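Local coordinates for protein, Family 18 Chitinase (Crocus vernus, PDB 3SIM) that probably hydrolyses the beta-1,4-glycosidic bonds of chitin, as a plant family 18 glycoside hydrolase built on a TIM barrel, at residues Q65-K70 / R116-G121; F156-P161 / I180-Y185; V215-S220 / H248-W253. One frame throughout, in Å; residues are numbered along the deposited sequence.

Interaction 1. Residues Q65-K70 / R116-G121; sequences QISAIK and RYNLDG
Helix 63-72 meets the turn that leads from helix 99-116 into barrel strand 121-125. At Tyr117 the contact is apolar. CD1 of Ile66 comes to 3.9 Å from CB of Tyr117 and sits in the ring plane, at the CD2 edge. The two side chains cross obliquely. The same methyl lies 3.4 Å from the backbone O of Tyr117. The ring of Tyr117 also meets Trp56 edge-to-face. Asn118 is the first residue to leave the helical conformation. Its positive phi (60°) belongs to a Schellman motif, which turns the chain toward the strand. The turn leaves the O of Asn118 directed at Lys70, and Lys70 NZ donates to it at 3.0 Å. The donor lies nearly along the C=O axis (167°). Leu119 then brings its CD2 to 4.0 Å from Ile66 CD1, and its side chain continues onto Val78 and Val80 of strand 76-83. Asp120 and Lys70 meet tip to tip in a weak salt bridge, NZ to OD2 3.4 Å. OD2 has a stronger partner in the N of Val78. Asp120 and Gly121 open the DGxDxDxE signature of family 18. Lys70 bends at chi3 (-60°), and its ammonium serves both a carbonyl and a carboxylate. That charge, together with the backbone N-H, would favour the ionised form of Asp120, while Ile66 fills the apolar side of the turn.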
# COMPACT_ATOMS: atom_id res chain seq x y z
N GLN A 65 -3.27 -12.37 16.09
CA GLN A 65 -2.03 -11.60 16.03
C GLN A 65 -2.28 -10.06 15.87
O GLN A 65 -1.63 -9.25 16.47
CB GLN A 65 -1.06 -12.13 15.00
CG GLN A 65 -0.58 -13.53 15.26
CD GLN A 65 -1.53 -14.61 14.79
OE1 GLN A 65 -2.50 -14.39 14.15
NE2 GLN A 65 -1.23 -15.77 15.17
N ILE A 66 -3.27 -9.73 15.05
CA ILE A 66 -3.69 -8.37 14.79
C ILE A 66 -4.23 -7.68 16.06
O ILE A 66 -3.84 -6.60 16.40
CB ILE A 66 -4.67 -8.27 13.61
CG1 ILE A 66 -4.01 -8.69 12.29
CG2 ILE A 66 -5.22 -6.91 13.50
CD1 ILE A 66 -4.91 -8.97 11.20
N SER A 67 -5.05 -8.41 16.79
CA SER A 67 -5.57 -7.98 18.07
C SER A 67 -4.50 -7.78 19.09
O SER A 67 -4.51 -6.81 19.73
CB SER A 67 -6.52 -9.02 18.65
OG SER A 67 -7.77 -8.87 18.14
N ALA A 68 -3.59 -8.73 19.19
CA ALA A 68 -2.46 -8.61 20.09
C ALA A 68 -1.50 -7.45 19.81
O ALA A 68 -1.09 -6.78 20.69
CB ALA A 68 -1.73 -9.87 20.17
N ILE A 69 -1.13 -7.25 18.56
CA ILE A 69 -0.25 -6.16 18.22
C ILE A 69 -0.89 -4.78 18.49
O ILE A 69 -0.28 -3.93 18.99
CB ILE A 69 0.34 -6.29 16.76
CG1 ILE A 69 1.61 -5.47 16.62
CG2 ILE A 69 -0.66 -5.89 15.78
CD1 ILE A 69 2.69 -5.97 17.33
N LYS A 70 -2.14 -4.63 18.16
CA LYS A 70 -2.87 -3.44 18.44
C LYS A 70 -3.03 -3.14 19.94
O LYS A 70 -3.06 -2.05 20.35
CB LYS A 70 -4.18 -3.39 17.67
CG LYS A 70 -4.00 -3.23 16.19
CD LYS A 70 -5.19 -2.73 15.49
CE LYS A 70 -6.38 -3.60 15.64
NZ LYS A 70 -7.47 -3.18 14.79
N ARG A 116 -13.55 -9.76 9.82
CA ARG A 116 -12.89 -10.93 10.34
C ARG A 116 -11.47 -10.70 10.85
O ARG A 116 -11.16 -11.19 11.87
CB ARG A 116 -12.94 -12.12 9.39
CG ARG A 116 -12.69 -13.45 10.06
CD ARG A 116 -12.83 -14.63 9.11
NE ARG A 116 -11.57 -15.08 8.55
CZ ARG A 116 -10.67 -15.76 9.22
NH1 ARG A 116 -9.60 -16.16 8.67
NH2 ARG A 116 -10.90 -16.09 10.45
N TYR A 117 -10.65 -9.93 10.14
CA TYR A 117 -9.28 -9.65 10.56
C TYR A 117 -9.15 -8.41 11.50
O TYR A 117 -8.08 -8.04 11.89
CB TYR A 117 -8.31 -9.58 9.37
CG TYR A 117 -7.99 -10.93 8.71
CD1 TYR A 117 -8.87 -11.53 7.85
CD2 TYR A 117 -6.80 -11.56 8.93
CE1 TYR A 117 -8.58 -12.75 7.26
CE2 TYR A 117 -6.48 -12.73 8.34
CZ TYR A 117 -7.37 -13.34 7.51
OH TYR A 117 -7.05 -14.49 6.94
N ASN A 118 -10.26 -7.81 11.86
CA ASN A 118 -10.23 -6.58 12.64
C ASN A 118 -9.49 -5.37 11.97
O ASN A 118 -8.78 -4.74 12.63
CB ASN A 118 -9.49 -6.79 13.98
CG ASN A 118 -9.81 -8.11 14.68
OD1 ASN A 118 -8.93 -8.97 14.88
ND2 ASN A 118 -11.05 -8.27 15.05
N LEU A 119 -9.63 -5.17 10.69
CA LEU A 119 -8.90 -4.15 9.91
C LEU A 119 -9.52 -2.76 9.94
O LEU A 119 -10.69 -2.62 10.12
CB LEU A 119 -8.70 -4.63 8.47
CG LEU A 119 -8.01 -5.98 8.20
CD1 LEU A 119 -7.83 -6.28 6.71
CD2 LEU A 119 -6.74 -6.16 8.99
N ASP A 120 -8.69 -1.76 9.71
CA ASP A 120 -9.03 -0.35 9.76
C ASP A 120 -9.09 0.42 8.43
O ASP A 120 -9.61 1.51 8.35
CB ASP A 120 -8.04 0.31 10.69
CG ASP A 120 -7.91 -0.40 12.01
OD1 ASP A 120 -8.84 -0.25 12.80
OD2 ASP A 120 -6.90 -1.11 12.18
N GLY A 121 -8.52 -0.17 7.41
CA GLY A 121 -8.36 0.43 6.12
C GLY A 121 -8.07 -0.47 4.93
O GLY A 121 -7.86 -1.62 5.08

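Interaction 2. Residues F156-P161 / I180-Y185; sequences FASISP and INHINY
A beta-alpha-beta unit of the TIM barrel brings strands 156-159 and 182-184 side by side and parallel, with helix 166-175 as the crossover. The pairing is uneven. Asn181 N donates to Ala157 O at 2.9 Å. Ile159 pairs with Ile183: its O accepts from Asn184 N at 2.9 Å, nearly along the C=O axis (172°), while its N makes only a weak bond to His182 O. Asn184 is the centre of an inverse gamma turn. Ser158 and His182 share one face of the sheet. CB of Ser158 lies 3.7 Å from CE1 of His182. The imidazole stands in the crowded position between N and carbonyl carbon (chi1 49°). There ND1 donates to Asn184 OD1 at 3.2 Å, with the oxygen close to the ring plane but the donor above the amide plane. This bond would help to set the ring's rotation, whereas the buried NE2 has no partner in the model. On the other face, Ile159 and Ile183 lie side by side, CG1 to CG2 3.9 Å. Pro161 crosses the end of the pair at about a right angle, its CG 3.7 Å from Tyr185 CD2. Tyr169 and Leu172 of helix 166-175 pack on Ile159. The OG atoms of Ser158 and Ser160 both hydrogen-bond Asp123 of strand 121-125, and Leu216 of strand 215-220 touches His182.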
# COMPACT_ATOMS: atom_id res chain seq x y z
N PHE A 156 -9.92 4.60 6.77
CA PHE A 156 -9.07 5.16 5.76
C PHE A 156 -8.85 4.32 4.50
O PHE A 156 -9.06 3.13 4.48
CB PHE A 156 -7.70 5.59 6.35
CG PHE A 156 -6.86 4.45 6.85
CD1 PHE A 156 -7.03 3.93 8.10
CD2 PHE A 156 -5.87 3.91 6.07
CE1 PHE A 156 -6.27 2.88 8.55
CE2 PHE A 156 -5.11 2.90 6.51
CZ PHE A 156 -5.31 2.38 7.76
N ALA A 157 -8.43 5.01 3.47
CA ALA A 157 -7.98 4.46 2.21
C ALA A 157 -6.80 5.19 1.54
O ALA A 157 -6.74 6.38 1.55
CB ALA A 157 -9.11 4.34 1.28
N SER A 158 -5.92 4.40 0.94
CA SER A 158 -4.74 4.81 0.22
C SER A 158 -4.62 4.19 -1.20
O SER A 158 -5.16 3.16 -1.48
CB SER A 158 -3.47 4.44 0.98
OG SER A 158 -3.37 3.07 1.19
N ILE A 159 -3.83 4.83 -2.03
CA ILE A 159 -3.47 4.32 -3.35
C ILE A 159 -1.95 4.23 -3.50
O ILE A 159 -1.26 4.98 -2.90
CB ILE A 159 -4.15 5.09 -4.52
CG1 ILE A 159 -3.78 6.58 -4.53
CG2 ILE A 159 -5.60 4.95 -4.52
CD1 ILE A 159 -4.34 7.36 -5.65
N SER A 160 -1.44 3.32 -4.32
CA SER A 160 -0.02 3.17 -4.48
C SER A 160 0.46 3.20 -5.95
O SER A 160 0.98 2.28 -6.41
CB SER A 160 0.52 1.94 -3.71
OG SER A 160 0.00 1.76 -2.46
N PRO A 161 0.29 4.33 -6.62
CA PRO A 161 0.71 4.49 -8.01
C PRO A 161 2.23 4.65 -8.27
O PRO A 161 3.04 4.70 -7.39
CB PRO A 161 -0.08 5.73 -8.44
CG PRO A 161 -0.15 6.51 -7.35
CD PRO A 161 -0.18 5.60 -6.12
N ILE A 180 -10.05 9.24 -0.85
CA ILE A 180 -8.66 8.85 -0.68
C ILE A 180 -7.89 9.76 0.35
O ILE A 180 -7.73 10.94 0.15
CB ILE A 180 -7.93 8.84 -2.03
CG1 ILE A 180 -8.51 7.82 -2.99
CG2 ILE A 180 -6.54 8.57 -1.85
CD1 ILE A 180 -8.45 8.21 -4.30
N ASN A 181 -7.48 9.13 1.43
CA ASN A 181 -6.68 9.74 2.46
C ASN A 181 -5.22 10.16 2.21
O ASN A 181 -4.87 11.19 2.64
CB ASN A 181 -6.80 9.00 3.75
CG ASN A 181 -8.21 8.96 4.23
OD1 ASN A 181 -8.71 9.88 4.73
ND2 ASN A 181 -8.84 7.92 4.00
N HIS A 182 -4.44 9.32 1.57
CA HIS A 182 -3.05 9.56 1.20
C HIS A 182 -2.57 8.64 0.07
O HIS A 182 -3.23 7.71 -0.28
CB HIS A 182 -2.08 9.47 2.38
CG HIS A 182 -2.26 8.26 3.22
ND1 HIS A 182 -1.55 7.11 3.02
CD2 HIS A 182 -3.10 8.00 4.24
CE1 HIS A 182 -1.93 6.21 3.88
NE2 HIS A 182 -2.86 6.72 4.64
N ILE A 183 -1.40 8.92 -0.43
CA ILE A 183 -0.86 8.34 -1.61
C ILE A 183 0.55 7.82 -1.36
O ILE A 183 1.46 8.56 -1.19
CB ILE A 183 -0.92 9.31 -2.79
CG1 ILE A 183 -2.30 9.91 -2.92
CG2 ILE A 183 -0.48 8.65 -4.10
CD1 ILE A 183 -2.35 10.95 -3.84
N ASN A 184 0.65 6.52 -1.33
CA ASN A 184 1.89 5.85 -1.14
C ASN A 184 2.62 5.62 -2.48
O ASN A 184 2.64 4.54 -2.99
CB ASN A 184 1.73 4.58 -0.32
CG ASN A 184 0.95 4.78 0.99
OD1 ASN A 184 1.06 5.76 1.69
ND2 ASN A 184 0.22 3.78 1.31
N TYR A 185 3.22 6.70 -2.99
CA TYR A 185 3.83 6.69 -4.31
C TYR A 185 5.05 5.81 -4.25
O TYR A 185 5.74 5.83 -3.33
CB TYR A 185 4.18 8.09 -4.83
CG TYR A 185 4.18 8.26 -6.30
CD1 TYR A 185 5.35 8.24 -7.04
CD2 TYR A 185 3.01 8.46 -6.99
CE1 TYR A 185 5.37 8.43 -8.40
CE2 TYR A 185 2.99 8.62 -8.32
CZ TYR A 185 4.17 8.59 -9.05
OH TYR A 185 4.15 8.71 -10.39

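Interaction 3. Residues V215-S220 / H248-W253; sequences VLISFS and HGIAVW
Four parallel bridges, from Ile217-Ile250 to Ser220-Trp253, join strands 215-220 and 250-253. The tight part is the apolar packing of Ile217, Phe219, Ile250 and Val252, and the bond from Ala251 N to Ile217 O at 3.0 Å. Ile217 and Ile250 run side by side. Beyond them Val252 CG2 lies over one face of the Phe219 ring, a CH-pi contact 4.1 Å from its centroid. The ring's CE2 reaches Ile250 CG2 at 4.0 Å. Phe219 also meets Phe234 of helix 230-243 edge-to-face. Replacing Phe219 with an alanine would remove this ring and would probably loosen the packing against Val252, Ile250 and Phe234. The lack of a side chain at Gly249 leaves room for Leu216 CD1, 3.5 Å from the Gly249 carbonyl carbon. The backbone bonds weaken toward Trp253. There, partly exposed Trp253 turns its CZ3 edge to Ser218 CB at 3.7 Å, while its ring stacks on Tyr6. The His248 end is also partly exposed. Here a water bridges the two segments, donating to Val215 O (2.8 Å) and accepting from His248 N (2.9 Å). Helix 230-243 packs on Ile217 and Phe219, strand 182-184 lies beside strand 215-220, and strand 2-7 beside strand 250-253.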
# COMPACT_ATOMS: atom_id res chain seq x y z
N VAL A 215 1.05 13.07 -0.62
CA VAL A 215 1.97 12.06 -1.13
C VAL A 215 3.13 11.76 -0.16
O VAL A 215 3.97 12.58 0.11
CB VAL A 215 2.57 12.48 -2.51
CG1 VAL A 215 3.37 11.38 -3.12
CG2 VAL A 215 1.54 13.01 -3.44
N LEU A 216 3.11 10.54 0.32
CA LEU A 216 4.22 9.89 0.99
C LEU A 216 5.41 9.55 0.08
O LEU A 216 5.29 9.25 -1.07
CB LEU A 216 3.83 8.65 1.80
CG LEU A 216 2.63 8.39 2.72
CD1 LEU A 216 3.03 7.95 4.05
CD2 LEU A 216 1.57 9.46 2.81
N ILE A 217 6.58 9.68 0.64
CA ILE A 217 7.79 9.12 0.05
C ILE A 217 8.00 7.64 0.44
O ILE A 217 7.39 7.18 1.33
CB ILE A 217 9.02 9.97 0.25
CG1 ILE A 217 9.41 10.04 1.73
CG2 ILE A 217 8.87 11.37 -0.38
CD1 ILE A 217 10.68 10.82 2.05
N SER A 218 8.89 6.96 -0.23
CA SER A 218 9.08 5.54 -0.04
C SER A 218 10.43 4.97 -0.47
O SER A 218 11.10 5.53 -1.24
CB SER A 218 7.94 4.78 -0.73
OG SER A 218 8.02 4.88 -2.08
N PHE A 219 10.75 3.81 0.04
CA PHE A 219 11.86 2.98 -0.39
C PHE A 219 11.57 1.46 -0.27
O PHE A 219 10.72 1.07 0.46
CB PHE A 219 13.17 3.34 0.32
CG PHE A 219 13.16 3.16 1.82
CD1 PHE A 219 13.42 1.95 2.39
CD2 PHE A 219 12.93 4.23 2.66
CE1 PHE A 219 13.43 1.82 3.78
CE2 PHE A 219 12.94 4.08 4.03
CZ PHE A 219 13.18 2.89 4.58
N SER A 220 12.36 0.68 -0.96
CA SER A 220 12.35 -0.78 -0.92
C SER A 220 13.57 -1.32 -0.20
O SER A 220 14.63 -0.79 -0.28
CB SER A 220 12.26 -1.39 -2.32
OG SER A 220 12.64 -2.72 -2.40
N HIS A 248 4.87 14.20 4.36
CA HIS A 248 3.65 13.55 4.83
C HIS A 248 3.82 12.25 5.62
O HIS A 248 3.03 11.93 6.44
CB HIS A 248 2.64 13.37 3.71
CG HIS A 248 2.23 14.65 3.06
ND1 HIS A 248 1.43 15.56 3.67
CD2 HIS A 248 2.52 15.17 1.86
CE1 HIS A 248 1.25 16.58 2.89
NE2 HIS A 248 1.91 16.38 1.78
N GLY A 249 4.85 11.51 5.25
CA GLY A 249 5.19 10.22 5.81
C GLY A 249 6.11 9.35 4.96
O GLY A 249 6.48 9.71 3.88
N ILE A 250 6.49 8.20 5.48
CA ILE A 250 7.33 7.27 4.77
C ILE A 250 6.70 5.85 4.69
O ILE A 250 6.25 5.31 5.67
CB ILE A 250 8.74 7.12 5.39
CG1 ILE A 250 9.50 8.43 5.41
CG2 ILE A 250 9.51 5.99 4.74
CD1 ILE A 250 10.52 8.54 6.39
N ALA A 251 6.71 5.29 3.51
CA ALA A 251 6.24 3.94 3.25
C ALA A 251 7.36 2.92 2.87
O ALA A 251 8.20 3.17 2.05
CB ALA A 251 5.21 3.98 2.21
N VAL A 252 7.31 1.75 3.44
CA VAL A 252 8.32 0.76 3.19
C VAL A 252 7.79 -0.60 2.57
O VAL A 252 6.83 -1.13 3.05
CB VAL A 252 9.12 0.52 4.47
CG1 VAL A 252 10.15 -0.57 4.28
CG2 VAL A 252 9.73 1.77 5.04
N TRP A 253 8.42 -1.09 1.52
CA TRP A 253 8.20 -2.37 0.86
C TRP A 253 9.47 -3.27 1.05
O TRP A 253 10.45 -3.05 0.46
CB TRP A 253 7.88 -2.13 -0.63
CG TRP A 253 6.47 -1.75 -1.01
CD1 TRP A 253 5.47 -2.59 -1.34
CD2 TRP A 253 5.93 -0.44 -1.14
NE1 TRP A 253 4.35 -1.91 -1.61
CE2 TRP A 253 4.60 -0.58 -1.52
CE3 TRP A 253 6.44 0.84 -0.97
CZ2 TRP A 253 3.78 0.50 -1.72
CZ3 TRP A 253 5.61 1.90 -1.16
CH2 TRP A 253 4.30 1.73 -1.54
O HOH W 1 5.96 13.56 1.78

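The three interactions follow one another along the chain, each closing before the next opens. Interaction 1 lies outermost, about 16 Å from the centre of the chain, where a helix meets the start of a barrel strand. Interactions 2 and 3 are strand pairs of the same barrel sheet. Their centres are about 11 Å apart, and strands 182-184 and 215-220 are neighbours. Ile183 O and Leu216 N, and Tyr185 O and Ser218 OG, probably hydrogen-bond between the two interactions. Interaction 1 reaches interaction 2 through packing of Asp120 on Phe156, but its nearest atoms stay about 14 Å from interaction 3. Strand 2-7 pairs with both 250-253 and 28-37, so the parallel barrel closes.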